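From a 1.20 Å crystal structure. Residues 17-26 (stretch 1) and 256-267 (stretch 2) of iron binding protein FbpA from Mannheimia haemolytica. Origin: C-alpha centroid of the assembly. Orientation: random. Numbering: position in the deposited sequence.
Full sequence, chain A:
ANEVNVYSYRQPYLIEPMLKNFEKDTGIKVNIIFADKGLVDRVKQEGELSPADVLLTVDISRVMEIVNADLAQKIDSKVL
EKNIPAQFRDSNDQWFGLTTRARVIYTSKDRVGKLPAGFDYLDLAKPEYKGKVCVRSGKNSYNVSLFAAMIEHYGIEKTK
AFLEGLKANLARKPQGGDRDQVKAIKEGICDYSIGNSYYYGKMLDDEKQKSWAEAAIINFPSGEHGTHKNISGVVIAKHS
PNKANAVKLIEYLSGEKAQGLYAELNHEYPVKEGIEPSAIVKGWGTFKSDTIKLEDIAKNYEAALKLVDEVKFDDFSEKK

Stretch 1 17-26: PMLKNFEKDT
Stretch 2 256-267: EKAQGLYAELNH

Residues 17-26 form a helix that begins earlier in the chain. Residues from 256 onward form a second helix, and His 267, with positive phi (62/34), is the first residue to leave helical geometry. Phi/psi values stay near -65/-40 through most of both helices. The two run nearly antiparallel, with 156° between their N-to-C directions and axes 10.0 Å apart at closest approach. The register is set by Met 18 and Ala 258, whose CA atoms lie 6.0 Å apart. The small side chain of Ala 258 points sideways here. Together the stretches bury 421 Å².

Met 18 gives the largest share, 120 Å². Its CA-to-CB bond points sideways, but chi angles of -62°, 89° and -163° (m, p, t) bring its end nearer to the second helix. Met 18 CG sits over one face of the Tyr 262 ring, 4.2 Å from the ring centroid, as a CH-pi contact; Met 18 SD lies obliquely, 4.5 Å from that centroid. Met 18 CE reaches Tyr 262 CD2 at 3.8 Å, Leu 261 CB at 4.1 Å and Asn 266 OD1 at 3.5 Å. A long, flexible thioether suits this buried site. Tyr 262 has chi1 -81° and chi2 126°.

Pro 17 CB packs on Leu 265 CD1 at 3.5 Å. Leu 261 and Leu 265 are both mt rotamers and point toward the first helix. Leu 261 CD1 lies 3.7 Å from Asn 21 ND2.

Asn 21 (chi1 -85°, chi2 -85°) folds back so that ND2 donates to Pro 17 O at 2.8 Å. Its OD1 accepts a weak hydrogen bond from Lys 257 NZ at 3.2 Å. Lys 257 is extended, all four chi angles t, and so spans the gap to Asp 25 (chi1 -68°). The salt bridge joins Lys 257 NZ to Asp 25 OD2 at 2.8 Å. These charged side chains suit the exposed edge of the contact.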

ATOM      1  N   PRO A  17     -12.168  12.360   2.406  1.00 15.47           N
ATOM      2  CA  PRO A  17     -11.860  13.774   2.139  1.00 15.65           C
ATOM      3  C   PRO A  17     -11.686  14.085   0.651  1.00 15.49           C
ATOM      4  O   PRO A  17     -12.182  15.104   0.167  1.00 15.71           O
ATOM      5  CB  PRO A  17     -10.554  14.002   2.909  1.00 15.89           C
ATOM      6  CG  PRO A  17     -10.584  12.992   3.995  1.00 16.14           C
ATOM      7  CD  PRO A  17     -11.218  11.773   3.376  1.00 15.65           C
ATOM      8  N   MET A  18     -11.004  13.201  -0.068  1.00 15.07           N
ATOM      9  CA  MET A  18     -10.784  13.392  -1.498  1.00 14.65           C
ATOM     10  C   MET A  18     -12.090  13.297  -2.280  1.00 14.66           C
ATOM     11  O   MET A  18     -12.328  14.091  -3.192  1.00 14.74           O
ATOM     12  CB  MET A  18      -9.788  12.367  -2.047  1.00 14.45           C
ATOM     13  CG  MET A  18      -8.399  12.449  -1.429  1.00 14.69           C
ATOM     14  SD  MET A  18      -8.256  11.421   0.036  1.00 16.38           S
ATOM     15  CE  MET A  18      -6.807  12.098   0.788  1.00 15.20           C
ATOM     16  N   LEU A  19     -12.926  12.328  -1.921  1.00 14.92           N
ATOM     17  CA  LEU A  19     -14.186  12.104  -2.630  1.00 15.25           C
ATOM     18  C   LEU A  19     -15.202  13.207  -2.349  1.00 15.86           C
ATOM     19  O   LEU A  19     -15.947  13.598  -3.242  1.00 15.91           O
ATOM     20  CB  LEU A  19     -14.770  10.738  -2.274  1.00 15.02           C
ATOM     21  CG  LEU A  19     -13.878   9.551  -2.655  1.00 15.02           C
ATOM     22  CD1 LEU A  19     -14.487   8.257  -2.166  1.00 14.94           C
ATOM     23  CD2 LEU A  19     -13.628   9.497  -4.162  1.00 15.14           C
ATOM     24  N   LYS A  20     -15.225  13.718  -1.121  1.00 16.46           N
ATOM     25  CA  LYS A  20     -16.127  14.811  -0.753  1.00 17.14           C
ATOM     26  C   LYS A  20     -15.750  16.089  -1.490  1.00 17.09           C
ATOM     27  O   LYS A  20     -16.626  16.831  -1.929  1.00 17.30           O
ATOM     28  CB  LYS A  20     -16.093  15.057   0.756  1.00 17.77           C
ATOM     29  CG  LYS A  20     -16.744  13.960   1.574  1.00 19.57           C
ATOM     30  CD  LYS A  20     -18.254  14.138   1.671  1.00 21.67           C
ATOM     31  CE  LYS A  20     -18.837  13.426   2.883  1.00 22.90           C
ATOM     32  NZ  LYS A  20     -19.097  11.993   2.616  1.00 23.80           N
ATOM     33  N   ASN A  21     -14.452  16.344  -1.630  1.00 16.95           N
ATOM     34  CA  ASN A  21     -13.973  17.493  -2.393  1.00 17.20           C
ATOM     35  C   ASN A  21     -14.292  17.352  -3.879  1.00 17.20           C
ATOM     36  O   ASN A  21     -14.620  18.336  -4.538  1.00 17.48           O
ATOM     37  CB  ASN A  21     -12.472  17.708  -2.179  1.00 17.15           C
ATOM     38  CG  ASN A  21     -12.178  18.531  -0.940  1.00 17.87           C
ATOM     39  OD1 ASN A  21     -12.195  19.762  -0.982  1.00 19.60           O
ATOM     40  ND2 ASN A  21     -11.919  17.855   0.173  1.00 17.99           N
ATOM     41  N   PHE A  22     -14.209  16.131  -4.399  1.00 17.02           N
ATOM     42  CA  PHE A  22     -14.623  15.843  -5.772  1.00 17.02           C
ATOM     43  C   PHE A  22     -16.100  16.179  -5.968  1.00 17.61           C
ATOM     44  O   PHE A  22     -16.459  16.835  -6.940  1.00 17.75           O
ATOM     45  CB  PHE A  22     -14.361  14.371  -6.118  1.00 16.60           C
ATOM     46  CG  PHE A  22     -15.058  13.902  -7.369  1.00 15.68           C
ATOM     47  CD1 PHE A  22     -14.552  14.218  -8.624  1.00 15.20           C
ATOM     48  CD2 PHE A  22     -16.210  13.129  -7.290  1.00 15.49           C
ATOM     49  CE1 PHE A  22     -15.192  13.778  -9.780  1.00 15.43           C
ATOM     50  CE2 PHE A  22     -16.850  12.689  -8.448  1.00 15.72           C
ATOM     51  CZ  PHE A  22     -16.331  13.012  -9.685  1.00 15.77           C
ATOM     52  N   GLU A  23     -16.944  15.734  -5.044  1.00 18.12           N
ATOM     53  CA  GLU A  23     -18.386  15.986  -5.119  1.00 19.00           C
ATOM     54  C   GLU A  23     -18.699  17.480  -5.121  1.00 19.64           C
ATOM     55  O   GLU A  23     -19.553  17.940  -5.879  1.00 20.06           O
ATOM     56  CB  GLU A  23     -19.113  15.325  -3.947  1.00 19.15           C
ATOM     57  CG  GLU A  23     -19.235  13.820  -4.045  1.00 19.75           C
ATOM     58  CD  GLU A  23     -20.022  13.234  -2.893  1.00 20.92           C
ATOM     59  OE1 GLU A  23     -19.640  13.471  -1.729  1.00 22.34           O
ATOM     60  OE2 GLU A  23     -21.025  12.546  -3.144  1.00 21.01           O
ATOM     61  N   LYS A  24     -18.001  18.230  -4.275  1.00 20.11           N
ATOM     62  CA  LYS A  24     -18.225  19.667  -4.144  1.00 20.54           C
ATOM     63  C   LYS A  24     -17.769  20.426  -5.389  1.00 20.64           C
ATOM     64  O   LYS A  24     -18.453  21.343  -5.847  1.00 20.94           O
ATOM     65  CB  LYS A  24     -17.489  20.205  -2.911  1.00 20.84           C
ATOM     66  CG  LYS A  24     -17.748  21.680  -2.610  1.00 21.33           C
ATOM     67  CD  LYS A  24     -17.100  22.113  -1.302  1.00 22.11           C
ATOM     68  N   ASP A  25     -16.625  20.032  -5.940  1.00 20.59           N
ATOM     69  CA  ASP A  25     -15.984  20.767  -7.029  1.00 20.80           C
ATOM     70  C   ASP A  25     -16.584  20.463  -8.405  1.00 20.92           C
ATOM     71  O   ASP A  25     -16.498  21.296  -9.309  1.00 21.43           O
ATOM     72  CB  ASP A  25     -14.480  20.465  -7.064  1.00 20.81           C
ATOM     73  CG  ASP A  25     -13.728  21.029  -5.863  1.00 21.24           C
ATOM     74  OD1 ASP A  25     -14.339  21.728  -5.024  1.00 21.97           O
ATOM     75  OD2 ASP A  25     -12.510  20.813  -5.686  1.00 21.07           O
ATOM     76  N   THR A  26     -17.167  19.277  -8.569  1.00 20.77           N
ATOM     77  CA  THR A  26     -17.693  18.836  -9.870  1.00 20.69           C
ATOM     78  C   THR A  26     -19.216  18.717  -9.918  1.00 20.79           C
ATOM     79  O   THR A  26     -19.799  18.749 -11.002  1.00 21.15           O
ATOM     80  CB  THR A  26     -17.087  17.471 -10.290  1.00 20.61           C
ATOM     81  OG1 THR A  26     -17.588  16.428  -9.444  1.00 19.43           O
ATOM     82  CG2 THR A  26     -15.565  17.439 -10.109  1.00 20.91           C
ATOM     83  N   GLU A 256      -3.801  18.629  -8.944  1.00 15.01           N
ATOM     84  CA  GLU A 256      -3.068  19.364  -7.917  1.00 15.68           C
ATOM     85  C   GLU A 256      -3.757  19.336  -6.555  1.00 15.43           C
ATOM     86  O   GLU A 256      -3.109  19.070  -5.537  1.00 15.28           O
ATOM     87  CB  GLU A 256      -2.875  20.816  -8.372  1.00 16.53           C
ATOM     88  CG  GLU A 256      -2.092  21.693  -7.414  1.00 18.64           C
ATOM     89  CD  GLU A 256      -1.992  23.114  -7.917  1.00 21.71           C
ATOM     90  OE1 GLU A 256      -2.907  23.912  -7.622  1.00 24.22           O
ATOM     91  OE2 GLU A 256      -1.008  23.418  -8.618  1.00 23.93           O
ATOM     92  N   LYS A 257      -5.058  19.605  -6.522  1.00 15.13           N
ATOM     93  CA  LYS A 257      -5.777  19.720  -5.260  1.00 14.82           C
ATOM     94  C   LYS A 257      -5.837  18.380  -4.539  1.00 13.98           C
ATOM     95  O   LYS A 257      -5.466  18.283  -3.374  1.00 14.01           O
ATOM     96  CB  LYS A 257      -7.191  20.267  -5.471  1.00 15.24           C
ATOM     97  CG  LYS A 257      -7.964  20.465  -4.179  1.00 16.41           C
ATOM     98  CD  LYS A 257      -9.280  21.190  -4.403  1.00 18.06           C
ATOM     99  CE  LYS A 257     -10.195  21.025  -3.203  1.00 19.40           C
ATOM    100  NZ  LYS A 257     -11.468  21.790  -3.336  1.00 21.08           N
ATOM    101  N   ALA A 258      -6.305  17.348  -5.228  1.00 13.24           N
ATOM    102  CA  ALA A 258      -6.435  16.021  -4.625  1.00 12.42           C
ATOM    103  C   ALA A 258      -5.077  15.442  -4.226  1.00 11.91           C
ATOM    104  O   ALA A 258      -4.950  14.807  -3.179  1.00 12.07           O
ATOM    105  CB  ALA A 258      -7.148  15.072  -5.566  1.00 12.38           C
ATOM    106  N   GLN A 259      -4.064  15.664  -5.054  1.00 11.75           N
ATOM    107  CA  GLN A 259      -2.719  15.186  -4.748  1.00 11.61           C
ATOM    108  C   GLN A 259      -2.168  15.866  -3.486  1.00 11.78           C
ATOM    109  O   GLN A 259      -1.484  15.231  -2.671  1.00 11.69           O
ATOM    110  CB  GLN A 259      -1.789  15.390  -5.943  1.00 11.81           C
ATOM    111  CG  GLN A 259      -2.096  14.455  -7.112  1.00 11.34           C
ATOM    112  CD  GLN A 259      -1.600  13.040  -6.878  1.00 10.86           C
ATOM    113  OE1 GLN A 259      -0.399  12.822  -6.738  1.00 10.51           O
ATOM    114  NE2 GLN A 259      -2.517  12.077  -6.838  1.00 10.87           N
ATOM    115  N   GLY A 260      -2.492  17.144  -3.312  1.00 12.00           N
ATOM    116  CA  GLY A 260      -2.174  17.864  -2.093  1.00 12.02           C
ATOM    117  C   GLY A 260      -2.869  17.284  -0.877  1.00 12.05           C
ATOM    118  O   GLY A 260      -2.275  17.219   0.195  1.00 12.37           O
ATOM    119  N   LEU A 261      -4.121  16.868  -1.029  1.00 12.11           N
ATOM    120  CA  LEU A 261      -4.844  16.205   0.051  1.00 12.18           C
ATOM    121  C   LEU A 261      -4.206  14.857   0.412  1.00 11.46           C
ATOM    122  O   LEU A 261      -4.073  14.523   1.583  1.00 11.45           O
ATOM    123  CB  LEU A 261      -6.319  15.996  -0.317  1.00 12.85           C
ATOM    124  CG  LEU A 261      -7.175  17.246  -0.526  1.00 14.60           C
ATOM    125  CD1 LEU A 261      -8.574  16.844  -0.976  1.00 15.90           C
ATOM    126  CD2 LEU A 261      -7.238  18.102   0.731  1.00 15.47           C
ATOM    127  N   TYR A 262      -3.824  14.074  -0.588  1.00 10.73           N
ATOM    128  CA  TYR A 262      -3.124  12.824  -0.329  1.00 10.46           C
ATOM    129  C   TYR A 262      -1.837  13.090   0.470  1.00 10.31           C
ATOM    130  O   TYR A 262      -1.497  12.336   1.382  1.00 10.27           O
ATOM    131  CB  TYR A 262      -2.791  12.125  -1.642  1.00 10.29           C
ATOM    132  CG  TYR A 262      -3.906  11.325  -2.285  1.00 10.04           C
ATOM    133  CD1 TYR A 262      -4.286  11.567  -3.602  1.00 10.16           C
ATOM    134  CD2 TYR A 262      -4.534  10.292  -1.605  1.00 10.01           C
ATOM    135  CE1 TYR A 262      -5.266  10.808  -4.214  1.00 10.44           C
ATOM    136  CE2 TYR A 262      -5.524   9.524  -2.209  1.00  9.88           C
ATOM    137  CZ  TYR A 262      -5.885   9.792  -3.519  1.00  9.92           C
ATOM    138  OH  TYR A 262      -6.844   9.035  -4.153  1.00 10.69           O
ATOM    139  N   ALA A 263      -1.134  14.167   0.142  1.00 10.40           N
ATOM    140  CA  ALA A 263       0.104  14.510   0.842  1.00 10.65           C
ATOM    141  C   ALA A 263      -0.168  14.953   2.278  1.00 11.04           C
ATOM    142  O   ALA A 263       0.429  14.432   3.215  1.00 10.99           O
ATOM    143  CB  ALA A 263       0.849  15.603   0.097  1.00 11.06           C
ATOM    144  N   GLU A 264      -1.091  15.894   2.442  1.00 11.38           N
ATOM    145  CA  GLU A 264      -1.250  16.600   3.714  1.00 11.90           C
ATOM    146  C   GLU A 264      -2.130  15.863   4.699  1.00 11.72           C
ATOM    147  O   GLU A 264      -1.876  15.903   5.903  1.00 12.53           O
ATOM    148  CB  GLU A 264      -1.824  17.999   3.483  1.00 12.24           C
ATOM    149  CG  GLU A 264      -0.904  18.925   2.705  1.00 13.79           C
ATOM    150  CD  GLU A 264       0.383  19.261   3.441  1.00 15.51           C
ATOM    151  OE1 GLU A 264       1.379  19.564   2.759  1.00 17.80           O
ATOM    152  OE2 GLU A 264       0.401  19.228   4.688  1.00 16.73           O
ATOM    153  N   LEU A 265      -3.171  15.200   4.203  1.00 11.61           N
ATOM    154  CA  LEU A 265      -4.102  14.462   5.049  1.00 11.63           C
ATOM    155  C   LEU A 265      -3.683  13.014   5.272  1.00 11.11           C
ATOM    156  O   LEU A 265      -3.844  12.485   6.367  1.00 11.77           O
ATOM    157  CB  LEU A 265      -5.513  14.484   4.458  1.00 11.85           C
ATOM    158  CG  LEU A 265      -6.154  15.853   4.234  1.00 13.50           C
ATOM    159  CD1 LEU A 265      -7.581  15.690   3.730  1.00 14.06           C
ATOM    160  CD2 LEU A 265      -6.126  16.700   5.501  1.00 14.72           C
ATOM    161  N   ASN A 266      -3.179  12.361   4.232  1.00 10.50           N
ATOM    162  CA  ASN A 266      -2.837  10.948   4.330  1.00 10.11           C
ATOM    163  C   ASN A 266      -1.361  10.676   4.608  1.00  9.33           C
ATOM    164  O   ASN A 266      -1.022   9.555   4.959  1.00  9.89           O
ATOM    165  CB  ASN A 266      -3.220  10.197   3.052  1.00 10.18           C
ATOM    166  CG  ASN A 266      -4.714   9.986   2.901  1.00 10.38           C
ATOM    167  OD1 ASN A 266      -5.530  10.555   3.633  1.00 11.13           O
ATOM    168  ND2 ASN A 266      -5.082   9.158   1.925  1.00 10.26           N
ATOM    169  N   HIS A 267      -0.491  11.668   4.416  1.00  8.83           N
ATOM    170  CA  HIS A 267       0.959  11.482   4.587  1.00  8.84           C
ATOM    171  C   HIS A 267       1.540  10.449   3.626  1.00  8.54           C
ATOM    172  O   HIS A 267       2.494   9.745   3.954  1.00  8.98           O
ATOM    173  CB  HIS A 267       1.293  11.181   6.047  1.00  8.94           C
ATOM    174  CG  HIS A 267       0.894  12.293   6.950  1.00  9.30           C
ATOM    175  ND1 HIS A 267       1.573  13.491   6.980  1.00 10.21           N
ATOM    176  CD2 HIS A 267      -0.158  12.428   7.788  1.00 10.06           C
ATOM    177  CE1 HIS A 267       0.975  14.303   7.832  1.00 10.34           C
ATOM    178  NE2 HIS A 267      -0.075  13.683   8.336  1.00 10.18           N
TER